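Local coordinates for mandelate racemase/muconate lactonizing enzyme-like protein (Rubrobacter xylanophilus DSM 9941, PDB 3CYJ) that belongs to the mandelate racemase/muconate lactonizing enzyme branch of the enolase superfamily, with a barrel domain that holds a sodium ion in this structure, at residues L11-P23 and L352-A364. Residues are numbered along the deposited sequence; the frame is centred on the assembly and turned at random.
Sequences LEVSAYTVPTDYP and LELKRSEAGKYAA
Tyr16 and Ala363 sit side by side in a single beta bridge, CA atoms 4.5 Å apart, where the chain leaving helix 356-362 meets strand 11-20; the two axes are inclined at 76°. Two backbone bonds flank the pair: Thr17 N donates to Tyr362 O (3.0 Å) and Ala364 N to Ala15 O. Tyr362 O also takes a CA-H contact from Tyr16. With CG beside its own backbone N (chi1 -48°), the Tyr16 ring turns its edge to Ala359 O, 3.3 Å from CD1, while CE1 rests against Ala359 CB. Farther along, its OH touches Leu354 CD2 and shares a 2.6 Å hydrogen bond with Ser14 OG. In the enolase-type fold this strand belongs to the antiparallel sheet of the N-terminal domain, paired along its length with strand 33-43, and the last modelled residues add a short bridge on its other edge. Val18 CG2 lies over one face of the Tyr362 ring, toward the rim, 4.0 Å from its CG, while Lys361 CG covers the opposite face over the centre. Val18 also packs on Arg324, Val325 and Leu328 of helix 320-329. Past the bridge, Ala364 CB meets Ala15 CB at 3.9 Å.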
loop_
_atom_site.group_PDB
_atom_site.type_symbol
_atom_site.label_atom_id
_atom_site.label_comp_id
_atom_site.label_asym_id
_atom_site.label_seq_id
_atom_site.Cartn_x
_atom_site.Cartn_y
_atom_site.Cartn_z
ATOM N N LEU A 11 -36.272 -34.179 8.385
ATOM C CA LEU A 11 -35.156 -33.879 9.280
ATOM C C LEU A 11 -35.601 -33.981 10.718
ATOM O O LEU A 11 -36.635 -33.446 11.057
ATOM C CB LEU A 11 -34.675 -32.448 9.073
ATOM C CG LEU A 11 -33.889 -32.033 7.863
ATOM C CD1 LEU A 11 -33.263 -30.715 8.313
ATOM C CD2 LEU A 11 -32.882 -33.107 7.533
ATOM N N GLU A 12 -34.829 -34.649 11.556
ATOM C CA GLU A 12 -35.129 -34.686 12.982
ATOM C C GLU A 12 -33.998 -33.987 13.714
ATOM O O GLU A 12 -32.844 -34.266 13.466
ATOM C CB GLU A 12 -35.203 -36.121 13.542
ATOM C CG GLU A 12 -35.980 -37.128 12.713
ATOM C CD GLU A 12 -35.912 -38.553 13.320
ATOM O OE1 GLU A 12 -37.002 -39.070 13.753
ATOM O OE2 GLU A 12 -34.786 -39.143 13.375
ATOM N N VAL A 13 -34.341 -33.133 14.658
ATOM C CA VAL A 13 -33.361 -32.404 15.415
ATOM C C VAL A 13 -33.519 -32.757 16.896
ATOM O O VAL A 13 -34.626 -32.845 17.385
ATOM C CB VAL A 13 -33.555 -30.830 15.251
ATOM C CG1 VAL A 13 -32.373 -30.095 15.820
ATOM C CG2 VAL A 13 -33.748 -30.459 13.814
ATOM N N SER A 14 -32.398 -32.910 17.597
ATOM C CA SER A 14 -32.385 -33.198 19.016
ATOM C C SER A 14 -31.074 -32.680 19.573
ATOM O O SER A 14 -30.183 -32.344 18.810
ATOM C CB SER A 14 -32.579 -34.702 19.273
ATOM O OG SER A 14 -31.558 -35.486 18.665
ATOM N N ALA A 15 -30.960 -32.573 20.891
ATOM C CA ALA A 15 -29.801 -31.961 21.505
ATOM C C ALA A 15 -29.475 -32.712 22.760
ATOM O O ALA A 15 -30.356 -33.278 23.414
ATOM C CB ALA A 15 -30.055 -30.466 21.829
ATOM N N TYR A 16 -28.200 -32.719 23.110
ATOM C CA TYR A 16 -27.722 -33.440 24.285
ATOM C C TYR A 16 -26.696 -32.577 24.956
ATOM O O TYR A 16 -25.850 -31.936 24.281
ATOM C CB TYR A 16 -27.111 -34.782 23.880
ATOM C CG TYR A 16 -28.023 -35.505 22.936
ATOM C CD1 TYR A 16 -29.051 -36.348 23.417
ATOM C CD2 TYR A 16 -27.925 -35.290 21.569
ATOM C CE1 TYR A 16 -29.928 -36.972 22.555
ATOM C CE2 TYR A 16 -28.787 -35.883 20.700
ATOM C CZ TYR A 16 -29.799 -36.743 21.189
ATOM O OH TYR A 16 -30.665 -37.354 20.280
ATOM N N THR A 17 -26.758 -32.560 26.277
ATOM C CA THR A 17 -25.817 -31.827 27.084
ATOM C C THR A 17 -25.092 -32.814 27.959
ATOM O O THR A 17 -25.732 -33.608 28.641
ATOM C CB THR A 17 -26.549 -30.774 27.982
ATOM O OG1 THR A 17 -27.284 -29.873 27.148
ATOM C CG2 THR A 17 -25.571 -29.986 28.871
ATOM N N VAL A 18 -23.758 -32.752 27.955
ATOM C CA VAL A 18 -22.893 -33.660 28.704
ATOM C C VAL A 18 -21.879 -32.887 29.579
ATOM O O VAL A 18 -21.056 -32.094 29.075
ATOM C CB VAL A 18 -22.087 -34.567 27.742
ATOM C CG1 VAL A 18 -21.235 -35.538 28.515
ATOM C CG2 VAL A 18 -23.018 -35.297 26.741
ATOM N N PRO A 19 -21.928 -33.113 30.908
ATOM C CA PRO A 19 -20.909 -32.533 31.758
ATOM C C PRO A 19 -19.511 -32.898 31.291
ATOM O O PRO A 19 -19.279 -33.999 30.864
ATOM C CB PRO A 19 -21.196 -33.181 33.140
ATOM C CG PRO A 19 -22.686 -33.437 33.095
ATOM C CD PRO A 19 -22.888 -33.931 31.678
ATOM N N THR A 20 -18.598 -31.952 31.404
ATOM C CA THR A 20 -17.176 -32.200 31.244
ATOM C C THR A 20 -16.743 -33.105 32.405
ATOM O O THR A 20 -17.399 -33.127 33.457
ATOM C CB THR A 20 -16.353 -30.870 31.259
ATOM O OG1 THR A 20 -16.711 -30.081 32.410
ATOM C CG2 THR A 20 -16.691 -30.007 30.027
ATOM N N ASP A 21 -15.644 -33.840 32.237
ATOM C CA ASP A 21 -15.167 -34.703 33.306
ATOM C C ASP A 21 -14.379 -33.945 34.408
ATOM O O ASP A 21 -13.932 -34.537 35.378
ATOM C CB ASP A 21 -14.416 -35.932 32.741
ATOM C CG ASP A 21 -13.179 -35.549 31.896
ATOM O OD1 ASP A 21 -12.871 -34.350 31.767
ATOM O OD2 ASP A 21 -12.503 -36.457 31.355
ATOM N N TYR A 22 -14.214 -32.633 34.260
ATOM C CA TYR A 22 -13.531 -31.806 35.264
ATOM C C TYR A 22 -13.974 -30.387 34.921
ATOM O O TYR A 22 -14.412 -30.145 33.785
ATOM C CB TYR A 22 -12.009 -31.946 35.112
ATOM C CG TYR A 22 -11.189 -31.358 36.244
ATOM C CD1 TYR A 22 -11.034 -32.047 37.457
ATOM C CD2 TYR A 22 -10.533 -30.122 36.096
ATOM C CE1 TYR A 22 -10.259 -31.509 38.529
ATOM C CE2 TYR A 22 -9.748 -29.580 37.159
ATOM C CZ TYR A 22 -9.629 -30.286 38.373
ATOM O OH TYR A 22 -8.875 -29.755 39.404
ATOM N N PRO A 23 -13.913 -29.438 35.883
ATOM C CA PRO A 23 -14.206 -28.035 35.438
ATOM C C PRO A 23 -13.147 -27.548 34.407
ATOM O O PRO A 23 -11.941 -27.757 34.621
ATOM C CB PRO A 23 -14.080 -27.186 36.723
ATOM C CG PRO A 23 -13.804 -28.134 37.871
ATOM C CD PRO A 23 -13.672 -29.558 37.334
ATOM N N LEU A 352 -21.124 -43.562 11.981
ATOM C CA LEU A 352 -21.545 -43.214 13.348
ATOM C C LEU A 352 -23.020 -43.578 13.606
ATOM O O LEU A 352 -23.908 -43.279 12.789
ATOM C CB LEU A 352 -21.340 -41.706 13.632
ATOM C CG LEU A 352 -19.931 -41.092 13.777
ATOM C CD1 LEU A 352 -19.970 -39.529 13.840
ATOM C CD2 LEU A 352 -19.093 -41.691 14.946
ATOM N N GLU A 353 -23.273 -44.230 14.739
ATOM C CA GLU A 353 -24.655 -44.593 15.129
ATOM C C GLU A 353 -24.937 -44.126 16.544
ATOM O O GLU A 353 -24.110 -44.296 17.438
ATOM C CB GLU A 353 -24.904 -46.101 14.964
ATOM N N LEU A 354 -26.092 -43.492 16.749
ATOM C CA LEU A 354 -26.388 -42.953 18.086
ATOM C C LEU A 354 -26.652 -44.124 19.036
ATOM O O LEU A 354 -27.427 -45.009 18.695
ATOM C CB LEU A 354 -27.579 -41.977 18.052
ATOM C CG LEU A 354 -27.984 -41.233 19.353
ATOM C CD1 LEU A 354 -26.889 -40.311 19.883
ATOM C CD2 LEU A 354 -29.313 -40.469 19.193
ATOM N N LYS A 355 -25.987 -44.150 20.192
ATOM C CA LYS A 355 -26.355 -45.064 21.259
ATOM C C LYS A 355 -27.613 -44.493 21.917
ATOM O O LYS A 355 -27.521 -43.616 22.795
ATOM C CB LYS A 355 -25.233 -45.167 22.290
ATOM C CG LYS A 355 -23.871 -45.568 21.722
ATOM C CD LYS A 355 -22.836 -45.748 22.817
ATOM C CE LYS A 355 -21.582 -46.215 22.202
ATOM N NZ LYS A 355 -20.389 -46.105 23.065
ATOM N N ARG A 356 -28.787 -44.971 21.513
ATOM C CA ARG A 356 -30.074 -44.372 21.967
ATOM C C ARG A 356 -30.323 -44.434 23.505
ATOM O O ARG A 356 -31.092 -43.644 24.040
ATOM C CB ARG A 356 -31.280 -44.897 21.144
ATOM N N SER A 357 -29.628 -45.323 24.207
ATOM C CA SER A 357 -29.708 -45.394 25.672
ATOM C C SER A 357 -29.004 -44.264 26.394
ATOM O O SER A 357 -29.609 -43.607 27.258
ATOM C CB SER A 357 -29.113 -46.712 26.187
ATOM O OG SER A 357 -30.135 -47.499 26.787
ATOM N N GLU A 358 -27.715 -44.085 26.079
ATOM C CA GLU A 358 -26.942 -42.935 26.555
ATOM C C GLU A 358 -27.559 -41.627 26.040
ATOM O O GLU A 358 -27.622 -40.630 26.769
ATOM C CB GLU A 358 -25.488 -43.020 26.085
ATOM C CG GLU A 358 -24.726 -44.218 26.592
ATOM C CD GLU A 358 -23.995 -43.946 27.912
ATOM O OE1 GLU A 358 -24.417 -43.037 28.670
ATOM O OE2 GLU A 358 -22.992 -44.657 28.201
ATOM N N ALA A 359 -27.995 -41.618 24.782
ATOM C CA ALA A 359 -28.694 -40.453 24.263
ATOM C C ALA A 359 -29.714 -39.900 25.283
ATOM O O ALA A 359 -29.650 -38.735 25.672
ATOM C CB ALA A 359 -29.395 -40.798 22.941
ATOM N N GLY A 360 -30.633 -40.761 25.719
ATOM C CA GLY A 360 -31.731 -40.398 26.592
ATOM C C GLY A 360 -31.260 -39.878 27.925
ATOM O O GLY A 360 -31.859 -38.966 28.512
ATOM N N LYS A 361 -30.174 -40.446 28.418
ATOM C CA LYS A 361 -29.618 -39.999 29.658
ATOM C C LYS A 361 -29.255 -38.490 29.581
ATOM O O LYS A 361 -29.414 -37.761 30.559
ATOM C CB LYS A 361 -28.410 -40.869 30.022
ATOM C CG LYS A 361 -27.683 -40.349 31.250
ATOM C CD LYS A 361 -26.565 -41.258 31.763
ATOM C CE LYS A 361 -25.992 -40.679 33.090
ATOM N NZ LYS A 361 -25.029 -41.609 33.768
ATOM N N TYR A 362 -28.786 -38.028 28.415
ATOM C CA TYR A 362 -28.243 -36.661 28.261
ATOM C C TYR A 362 -29.089 -35.765 27.397
ATOM O O TYR A 362 -28.671 -34.662 27.077
ATOM C CB TYR A 362 -26.842 -36.690 27.664
ATOM C CG TYR A 362 -25.876 -37.471 28.490
ATOM C CD1 TYR A 362 -25.412 -36.954 29.692
ATOM C CD2 TYR A 362 -25.426 -38.732 28.079
ATOM C CE1 TYR A 362 -24.520 -37.653 30.469
ATOM C CE2 TYR A 362 -24.522 -39.467 28.860
ATOM C CZ TYR A 362 -24.077 -38.911 30.052
ATOM O OH TYR A 362 -23.203 -39.578 30.870
ATOM N N ALA A 363 -30.264 -36.236 27.006
ATOM C CA ALA A 363 -31.236 -35.391 26.353
ATOM C C ALA A 363 -31.313 -34.013 27.036
ATOM O O ALA A 363 -31.332 -33.920 28.254
ATOM C CB ALA A 363 -32.566 -36.062 26.337
ATOM N N ALA A 364 -31.326 -32.942 26.242
ATOM C CA ALA A 364 -31.273 -31.556 26.780
ATOM C C ALA A 364 -32.539 -31.131 27.550
ATOM O O ALA A 364 -33.638 -31.051 26.976
ATOM C CB ALA A 364 -30.988 -30.560 25.648
#